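Local coordinates for protein halogenase (PDB 3E1T) that binds FAD and probably uses the flavin to chlorinate a precursor in the biosynthesis of the myxobacterial natural product chondrochloren, at residues A27-R32 / A329-L334; A60-T65 / L118-R123; V190-Y195 / D246-A251. All coordinates share one frame; numbering follows the deposited sequence.

Contact 1 (A27-R32 / A329-L334)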
loop_
_atom_site.group_PDB
_atom_site.type_symbol
_atom_site.label_atom_id
_atom_site.label_comp_id
_atom_site.label_asym_id
_atom_site.label_seq_id
_atom_site.Cartn_x
_atom_site.Cartn_y
_atom_site.Cartn_z
ATOM N N ALA A 27 -0.107 -22.075 7.031
ATOM C CA ALA A 27 -0.800 -23.338 6.769
ATOM C C ALA A 27 0.014 -24.258 5.860
ATOM O O ALA A 27 0.025 -25.478 6.057
ATOM C CB ALA A 27 -2.166 -23.080 6.179
ATOM N N MET A 28 0.696 -23.668 4.876
ATOM C CA MET A 28 1.622 -24.380 3.991
ATOM C C MET A 28 2.737 -25.114 4.745
ATOM O O MET A 28 3.350 -26.038 4.207
ATOM C CB MET A 28 2.250 -23.418 2.973
ATOM C CG MET A 28 1.360 -23.067 1.793
ATOM S SD MET A 28 2.061 -21.825 0.672
ATOM C CE MET A 28 3.705 -22.492 0.399
ATOM N N ARG A 29 2.994 -24.695 5.980
ATOM C CA ARG A 29 4.018 -25.303 6.824
ATOM C C ARG A 29 3.374 -26.363 7.733
ATOM O O ARG A 29 4.059 -27.042 8.505
ATOM C CB ARG A 29 4.711 -24.210 7.644
ATOM C CG ARG A 29 6.220 -24.385 7.942
ATOM C CD ARG A 29 7.011 -25.208 6.916
ATOM N NE ARG A 29 8.300 -24.614 6.522
ATOM C CZ ARG A 29 9.323 -24.335 7.334
ATOM N NH1 ARG A 29 9.251 -24.548 8.646
ATOM N NH2 ARG A 29 10.436 -23.814 6.827
ATOM N N GLY A 30 2.054 -26.504 7.622
ATOM C CA GLY A 30 1.316 -27.532 8.344
ATOM C C GLY A 30 0.884 -27.114 9.735
ATOM O O GLY A 30 1.037 -27.877 10.688
ATOM N N HIS A 31 0.344 -25.901 9.850
ATOM C CA HIS A 31 -0.126 -25.383 11.126
ATOM C C HIS A 31 -1.614 -25.097 11.061
ATOM O O HIS A 31 -2.175 -24.977 9.969
ATOM C CB HIS A 31 0.649 -24.122 11.512
ATOM C CG HIS A 31 2.119 -24.343 11.694
ATOM N ND1 HIS A 31 3.063 -23.754 10.879
ATOM C CD2 HIS A 31 2.810 -25.078 12.596
ATOM C CE1 HIS A 31 4.272 -24.114 11.274
ATOM N NE2 HIS A 31 4.147 -24.917 12.316
ATOM N N ARG A 32 -2.254 -25.006 12.229
ATOM C CA ARG A 32 -3.690 -24.728 12.312
ATOM C C ARG A 32 -3.931 -23.218 12.270
ATOM O O ARG A 32 -3.577 -22.503 13.204
ATOM C CB ARG A 32 -4.301 -25.307 13.607
ATOM C CG ARG A 32 -3.834 -26.725 13.965
ATOM C CD ARG A 32 -4.477 -27.273 15.249
ATOM N NE ARG A 32 -4.203 -26.518 16.488
ATOM C CZ ARG A 32 -3.023 -26.425 17.108
ATOM N NH1 ARG A 32 -1.932 -27.003 16.610
ATOM N NH2 ARG A 32 -2.923 -25.724 18.233
ATOM N N ALA A 329 8.231 -15.434 10.928
ATOM C CA ALA A 329 8.382 -15.372 12.380
ATOM C C ALA A 329 7.551 -16.484 13.018
ATOM O O ALA A 329 8.059 -17.234 13.861
ATOM C CB ALA A 329 7.986 -14.000 12.926
ATOM N N ILE A 330 6.300 -16.606 12.573
ATOM C CA ILE A 330 5.367 -17.603 13.091
ATOM C C ILE A 330 5.795 -19.052 12.778
ATOM O O ILE A 330 5.750 -19.903 13.665
ATOM C CB ILE A 330 3.930 -17.349 12.597
ATOM C CG1 ILE A 330 3.391 -16.045 13.194
ATOM C CG2 ILE A 330 3.009 -18.520 12.965
ATOM C CD1 ILE A 330 2.071 -15.599 12.615
ATOM N N ASN A 331 6.209 -19.315 11.537
ATOM C CA ASN A 331 6.677 -20.651 11.127
ATOM C C ASN A 331 7.969 -21.067 11.825
ATOM O O ASN A 331 8.199 -22.258 12.047
ATOM C CB ASN A 331 6.856 -20.743 9.605
ATOM C CG ASN A 331 5.539 -20.783 8.858
ATOM O OD1 ASN A 331 4.490 -21.128 9.424
ATOM N ND2 ASN A 331 5.583 -20.443 7.566
ATOM N N THR A 332 8.798 -20.089 12.183
ATOM C CA THR A 332 10.068 -20.350 12.864
ATOM C C THR A 332 9.894 -20.567 14.373
ATOM O O THR A 332 10.620 -21.349 14.983
ATOM C CB THR A 332 11.092 -19.226 12.597
ATOM O OG1 THR A 332 11.263 -19.061 11.183
ATOM C CG2 THR A 332 12.438 -19.553 13.211
ATOM N N CYS A 333 8.928 -19.873 14.966
ATOM C CA CYS A 333 8.631 -20.006 16.392
ATOM C C CYS A 333 7.794 -21.254 16.694
ATOM O O CYS A 333 7.985 -21.900 17.725
ATOM C CB CYS A 333 7.930 -18.749 16.911
ATOM S SG CYS A 333 9.020 -17.305 16.973
ATOM N N LEU A 334 6.875 -21.589 15.794
ATOM C CA LEU A 334 6.064 -22.795 15.934
ATOM C C LEU A 334 6.882 -24.069 15.710
ATOM O O LEU A 334 6.389 -25.179 15.939
ATOM C CB LEU A 334 4.870 -22.762 14.987
ATOM C CG LEU A 334 3.749 -21.771 15.288
ATOM C CD1 LEU A 334 2.710 -21.853 14.193
ATOM C CD2 LEU A 334 3.119 -22.017 16.654
#
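Leu-334 lays a methyl group squarely on the imidazole of His-31: its CD1 stands 3.6 Å from the centroid of the His-31 ring, only 12° off the ring normal, a CH-pi contact over the face. The leucine CB adds a second touch, 3.5 Å from His-31 NE2. At its edge the same ring meets Asn-331, whose OD1 lies 3.3 Å from ND1 of His-31. The ND1 hydrogen is shared with the carbonyl of Val-26, so the bond to Asn-331, bent to 122°, is the weak branch. Histidine suits the place because it offers a flat face to a leucine and a polar edge to an amide. Arg-29 contributes its aliphatic base, CB packing 3.6 Å from Asn-331 OD1, while its guanidinium runs on to a salt bridge with Asp-498.

Behind this shell, Asn-331 is fixed through ND2, which donates to the carbonyls of Phe-25 and Leu-500. Gly-30, with positive phi, lets the chain leave helix 17-27 and turn His-31 toward helix 315-333; with CG anti to the carbonyl carbon (chi1 -62°), the ring reaches Leu-334 and Asn-331. The contact thus joins the loop between helix 17-27 and strand 33-36, in the Rossmann-type FAD-binding region, to the C-terminal end of helix 315-333, with Leu-334 and Ile-330 also resting on Phe-163 of strand 163-166.

Contact 2 (A60-T65 / L118-R123)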
loop_
_atom_site.group_PDB
_atom_site.type_symbol
_atom_site.label_atom_id
_atom_site.label_comp_id
_atom_site.label_asym_id
_atom_site.label_seq_id
_atom_site.Cartn_x
_atom_site.Cartn_y
_atom_site.Cartn_z
ATOM N N ALA A 60 4.042 -16.388 -6.786
ATOM C CA ALA A 60 4.717 -17.608 -7.228
ATOM C C ALA A 60 4.920 -18.552 -6.045
ATOM O O ALA A 60 4.668 -19.759 -6.151
ATOM C CB ALA A 60 6.053 -17.271 -7.874
ATOM N N MET A 61 5.376 -17.987 -4.923
ATOM C CA MET A 61 5.539 -18.717 -3.668
ATOM C C MET A 61 4.206 -19.285 -3.164
ATOM O O MET A 61 4.169 -20.363 -2.567
ATOM C CB MET A 61 6.159 -17.803 -2.604
ATOM C CG MET A 61 6.798 -18.554 -1.440
ATOM S SD MET A 61 8.609 -18.659 -1.453
ATOM C CE MET A 61 9.031 -18.692 -3.202
ATOM N N LEU A 62 3.119 -18.553 -3.412
ATOM C CA LEU A 62 1.774 -19.017 -3.076
ATOM C C LEU A 62 1.233 -20.042 -4.083
ATOM O O LEU A 62 0.213 -20.684 -3.831
ATOM C CB LEU A 62 0.802 -17.835 -2.977
ATOM C CG LEU A 62 1.016 -16.792 -1.866
ATOM C CD1 LEU A 62 0.256 -15.517 -2.199
ATOM C CD2 LEU A 62 0.596 -17.328 -0.497
ATOM N N GLY A 63 1.915 -20.177 -5.220
ATOM C CA GLY A 63 1.501 -21.090 -6.288
ATOM C C GLY A 63 0.300 -20.597 -7.070
ATOM O O GLY A 63 -0.620 -21.367 -7.358
ATOM N N LEU A 64 0.300 -19.311 -7.416
ATOM C CA LEU A 64 -0.817 -18.729 -8.157
ATOM C C LEU A 64 -0.453 -18.237 -9.559
ATOM O O LEU A 64 -1.306 -17.681 -10.257
ATOM C CB LEU A 64 -1.476 -17.595 -7.358
ATOM C CG LEU A 64 -2.387 -17.978 -6.193
ATOM C CD1 LEU A 64 -2.910 -16.731 -5.515
ATOM C CD2 LEU A 64 -3.546 -18.860 -6.649
ATOM N N THR A 65 0.800 -18.442 -9.963
ATOM C CA THR A 65 1.282 -17.988 -11.274
ATOM C C THR A 65 0.278 -18.288 -12.393
ATOM O O THR A 65 -0.191 -17.373 -13.078
ATOM C CB THR A 65 2.647 -18.617 -11.627
ATOM O OG1 THR A 65 3.564 -18.433 -10.541
ATOM C CG2 THR A 65 3.222 -17.991 -12.879
ATOM N N LEU A 118 -8.118 -15.542 -1.501
ATOM C CA LEU A 118 -8.728 -16.145 -0.304
ATOM C C LEU A 118 -9.109 -17.601 -0.570
ATOM O O LEU A 118 -8.953 -18.455 0.301
ATOM C CB LEU A 118 -9.943 -15.346 0.190
ATOM C CG LEU A 118 -10.417 -15.614 1.638
ATOM C CD1 LEU A 118 -9.331 -15.363 2.694
ATOM C CD2 LEU A 118 -11.633 -14.799 1.971
ATOM N N ARG A 119 -9.593 -17.868 -1.781
ATOM C CA ARG A 119 -9.855 -19.236 -2.239
ATOM C C ARG A 119 -8.587 -20.096 -2.170
ATOM O O ARG A 119 -8.650 -21.265 -1.775
ATOM C CB ARG A 119 -10.431 -19.212 -3.657
ATOM C CG ARG A 119 -11.962 -19.215 -3.748
ATOM C CD ARG A 119 -12.635 -18.054 -3.025
ATOM N NE ARG A 119 -12.756 -18.288 -1.581
ATOM C CZ ARG A 119 -13.423 -17.502 -0.739
ATOM N NH1 ARG A 119 -14.049 -16.418 -1.178
ATOM N NH2 ARG A 119 -13.473 -17.804 0.550
ATOM N N ASN A 120 -7.442 -19.508 -2.526
ATOM C CA ASN A 120 -6.151 -20.201 -2.485
ATOM C C ASN A 120 -5.741 -20.531 -1.059
ATOM O O ASN A 120 -5.064 -21.537 -0.825
ATOM C CB ASN A 120 -5.059 -19.362 -3.158
ATOM C CG ASN A 120 -3.712 -20.093 -3.245
ATOM O OD1 ASN A 120 -3.630 -21.207 -3.759
ATOM N ND2 ASN A 120 -2.646 -19.449 -2.763
ATOM N N SER A 121 -6.136 -19.667 -0.119
ATOM C CA SER A 121 -5.913 -19.894 1.314
ATOM C C SER A 121 -6.581 -21.193 1.759
ATOM O O SER A 121 -5.948 -22.035 2.400
ATOM C CB SER A 121 -6.466 -18.729 2.152
ATOM O OG SER A 121 -5.604 -17.601 2.132
ATOM N N GLU A 122 -7.862 -21.327 1.420
ATOM C CA GLU A 122 -8.645 -22.515 1.746
ATOM C C GLU A 122 -7.934 -23.766 1.266
ATOM O O GLU A 122 -7.609 -24.644 2.068
ATOM C CB GLU A 122 -10.034 -22.418 1.128
ATOM C CG GLU A 122 -10.874 -21.332 1.755
ATOM C CD GLU A 122 -12.139 -21.044 0.996
ATOM O OE1 GLU A 122 -12.191 -21.318 -0.229
ATOM O OE2 GLU A 122 -13.088 -20.524 1.624
ATOM N N ARG A 123 -7.659 -23.803 -0.036
ATOM C CA ARG A 123 -6.942 -24.895 -0.687
ATOM C C ARG A 123 -5.560 -25.166 -0.094
ATOM O O ARG A 123 -5.030 -26.268 -0.237
ATOM C CB ARG A 123 -6.799 -24.615 -2.189
ATOM C CG ARG A 123 -8.125 -24.412 -2.925
ATOM C CD ARG A 123 -7.929 -24.489 -4.433
ATOM N NE ARG A 123 -6.962 -23.505 -4.928
ATOM C CZ ARG A 123 -7.281 -22.355 -5.522
ATOM N NH1 ARG A 123 -8.553 -22.021 -5.712
ATOM N NH2 ARG A 123 -6.320 -21.536 -5.930
#
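Leu-62 meets Asn-120 with both backbone and side chain. Its carbonyl O accepts a hydrogen bond from Asn-120 ND2 at 3.3 Å, fairly straight at 157°, with the donor standing 38° out of the carbonyl plane. Leu-62 CB lies 3.8 Å from that same ND2, and the rest of this leucine packs on Ser-24 and Phe-25 of helix 17-27, a buried setting that suits a branched apolar chain.

Gly-63 follows with positive phi, completing a Schellman motif at the end of helix 52-61. Glycine adopts this conformation easily, and the turn carries the chain on to Leu-64.

Leu-64 comes from the direction opposite to Asn-120 and lays its branched end against the amide: CD2 is 3.6 Å from Asn-120 CG, while the leucine CG is 3.7 Å from Asn-120 ND2. CD1 of Leu-64 lies 3.9 Å from Asn-120 ND2. For its part, Asn-120 holds CG anti to the backbone N (chi1 -175°), which extends the amide from helix 110-123 across to the turn. Further along, Leu-64 CD2 touches the edge of the Arg-123 guanidinium, 3.9 Å from NH2, near the plane of the group. That NH2 has its polar partner in Glu-67, with which it forms a salt bridge.

One asparagine therefore does two jobs. Its N-H satisfies a carbonyl left at the end of a helix, where the next turn no longer supplies amides, and its amide carbon lies against leucine carbons. The join rests on one moderately long hydrogen bond from a buried asparagine, a burial consistent with little competition from water.

Contact 3 (V190-Y195 / D246-A251)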
loop_
_atom_site.group_PDB
_atom_site.type_symbol
_atom_site.label_atom_id
_atom_site.label_comp_id
_atom_site.label_asym_id
_atom_site.label_seq_id
_atom_site.Cartn_x
_atom_site.Cartn_y
_atom_site.Cartn_z
ATOM N N VAL A 190 -6.338 13.630 0.294
ATOM C CA VAL A 190 -7.553 12.853 0.160
ATOM C C VAL A 190 -7.666 12.372 -1.286
ATOM O O VAL A 190 -7.378 13.126 -2.222
ATOM C CB VAL A 190 -8.809 13.662 0.561
ATOM C CG1 VAL A 190 -8.707 14.106 2.009
ATOM C CG2 VAL A 190 -8.968 14.871 -0.338
ATOM N N ALA A 191 -8.031 11.109 -1.465
ATOM C CA ALA A 191 -8.283 10.578 -2.809
ATOM C C ALA A 191 -9.787 10.521 -3.072
ATOM O O ALA A 191 -10.571 10.151 -2.196
ATOM C CB ALA A 191 -7.667 9.221 -2.978
ATOM N N LEU A 192 -10.174 10.907 -4.280
ATOM C CA LEU A 192 -11.568 10.899 -4.712
ATOM C C LEU A 192 -11.589 10.124 -6.011
ATOM O O LEU A 192 -10.939 10.534 -6.968
ATOM C CB LEU A 192 -12.040 12.333 -4.947
ATOM C CG LEU A 192 -13.493 12.555 -5.372
ATOM C CD1 LEU A 192 -14.464 12.114 -4.270
ATOM C CD2 LEU A 192 -13.697 14.017 -5.688
ATOM N N TYR A 193 -12.295 8.997 -6.048
ATOM C CA TYR A 193 -12.162 8.101 -7.191
ATOM C C TYR A 193 -13.452 7.427 -7.670
ATOM O O TYR A 193 -14.337 7.122 -6.872
ATOM C CB TYR A 193 -11.071 7.053 -6.935
ATOM C CG TYR A 193 -11.430 6.008 -5.910
ATOM C CD1 TYR A 193 -12.027 4.809 -6.305
ATOM C CD2 TYR A 193 -11.160 6.203 -4.546
ATOM C CE1 TYR A 193 -12.358 3.837 -5.382
ATOM C CE2 TYR A 193 -11.494 5.229 -3.601
ATOM C CZ TYR A 193 -12.093 4.043 -4.038
ATOM O OH TYR A 193 -12.450 3.044 -3.158
ATOM N N GLY A 194 -13.532 7.212 -8.981
ATOM C CA GLY A 194 -14.626 6.466 -9.593
ATOM C C GLY A 194 -14.156 5.558 -10.717
ATOM O O GLY A 194 -12.951 5.321 -10.890
ATOM N N TYR A 195 -15.111 5.049 -11.486
ATOM C CA TYR A 195 -14.801 4.140 -12.583
ATOM C C TYR A 195 -15.474 4.563 -13.870
ATOM O O TYR A 195 -16.627 5.001 -13.873
ATOM C CB TYR A 195 -15.179 2.707 -12.224
ATOM C CG TYR A 195 -14.373 2.184 -11.059
ATOM C CD1 TYR A 195 -13.204 1.473 -11.272
ATOM C CD2 TYR A 195 -14.769 2.431 -9.741
ATOM C CE1 TYR A 195 -12.454 0.999 -10.205
ATOM C CE2 TYR A 195 -14.014 1.968 -8.667
ATOM C CZ TYR A 195 -12.866 1.257 -8.908
ATOM O OH TYR A 195 -12.126 0.786 -7.862
ATOM N N ASP A 246 -21.094 16.982 -0.268
ATOM C CA ASP A 246 -22.342 17.341 -0.956
ATOM C C ASP A 246 -22.040 17.809 -2.384
ATOM O O ASP A 246 -22.301 18.960 -2.761
ATOM C CB ASP A 246 -23.151 18.381 -0.167
ATOM C CG ASP A 246 -24.082 17.748 0.858
ATOM O OD1 ASP A 246 -24.216 18.318 1.962
ATOM O OD2 ASP A 246 -24.684 16.687 0.561
ATOM N N GLY A 247 -21.466 16.890 -3.156
ATOM C CA GLY A 247 -21.046 17.153 -4.523
ATOM C C GLY A 247 -19.816 16.344 -4.877
ATOM O O GLY A 247 -18.849 16.883 -5.413
ATOM N N HIS A 248 -19.858 15.050 -4.564
ATOM C CA HIS A 248 -18.777 14.117 -4.884
ATOM C C HIS A 248 -18.528 14.055 -6.380
ATOM O O HIS A 248 -17.399 14.280 -6.830
ATOM C CB HIS A 248 -19.107 12.713 -4.369
ATOM C CG HIS A 248 -18.512 12.392 -3.032
ATOM N ND1 HIS A 248 -18.133 11.113 -2.678
ATOM C CD2 HIS A 248 -18.230 13.176 -1.963
ATOM C CE1 HIS A 248 -17.650 11.123 -1.449
ATOM N NE2 HIS A 248 -17.693 12.363 -0.995
ATOM N N GLU A 249 -19.582 13.757 -7.144
ATOM C CA GLU A 249 -19.467 13.589 -8.593
ATOM C C GLU A 249 -19.006 14.875 -9.265
ATOM O O GLU A 249 -18.130 14.844 -10.130
ATOM C CB GLU A 249 -20.784 13.095 -9.218
ATOM C CG GLU A 249 -20.698 12.896 -10.742
ATOM C CD GLU A 249 -21.972 12.345 -11.387
ATOM O OE1 GLU A 249 -23.004 12.193 -10.697
ATOM O OE2 GLU A 249 -21.935 12.060 -12.605
ATOM N N ALA A 250 -19.592 15.998 -8.848
ATOM C CA ALA A 250 -19.304 17.307 -9.440
ATOM C C ALA A 250 -17.864 17.751 -9.174
ATOM O O ALA A 250 -17.248 18.397 -10.018
ATOM C CB ALA A 250 -20.293 18.349 -8.938
ATOM N N ALA A 251 -17.343 17.396 -7.999
ATOM C CA ALA A 251 -15.958 17.683 -7.628
ATOM C C ALA A 251 -14.965 16.945 -8.515
ATOM O O ALA A 251 -14.004 17.537 -8.996
ATOM C CB ALA A 251 -15.716 17.333 -6.165
#
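Leu-192 crosses from the sheet to the first turn of helix 248-257, and its side chain meets both His-248 and Ala-251. Its CB leaves strand 189-197 toward the helix, and CG stands anti to the backbone N (chi1 -178°), extending the chain away from the strand so that the two methyls at the fork do the touching. CD1 sits over one face of the His-248 imidazole, 4.2 Å from the ring centroid and 13° off its normal, a loose CH-pi contact displaced toward the rim, where ND1 is the nearest side-chain atom at 4.1 Å. CD2 takes the other direction, to the helix itself: it lies 3.9 Å from the CB of Ala-251 and equally 3.9 Å from the carbonyl O of His-248.

No hydrogen bond joins the two segments. The fork of a leucine suits a place with a ring under one methyl and helix backbone beside the other, and the small side chain of Ala-251 lets CD2 come close to the helix. The ring is positioned from outside, since ND1 of His-248 is hydrogen-bonded to the carbonyl of Ile-280. Gly-247, at the N-cap position just before the helix, has a positive phi (147°) that glycine accommodates readily.

Around this contact, strand 189-197 is hydrogen-bonded to strand 229-237 on one flank and to strand 281-284 on the other. Leu-192 also touches Ile-244 and Ile-280, and His-248 rests on Ile-282, so helix 248-257 packs against one face of this sheet; Ala-191, next to Leu-192 on the same strand, touches the FAD.

Overall arrangement
Contacts 1 and 2 are neighbours, their centres 16 Å apart, and they touch through Met-28 CE and Met-61 O at 3.7 Å. Segment 27-32 begins at the last residue of helix 17-27, whose start carries the last glycine of a probable GxGxxG motif, and Leu-62 of contact 2 packs on that helix. Contact 3 lies on the large mixed sheet, its centre 43 Å from that of contact 1 and 35 Å from that of contact 2. The side chain of Leu-192 in contact 3 is about 9 Å from the bound FAD. The side chain of Leu-62 in contact 2 is about 11 Å from the bound FAD. The span between the segments of contact 1 contains both others.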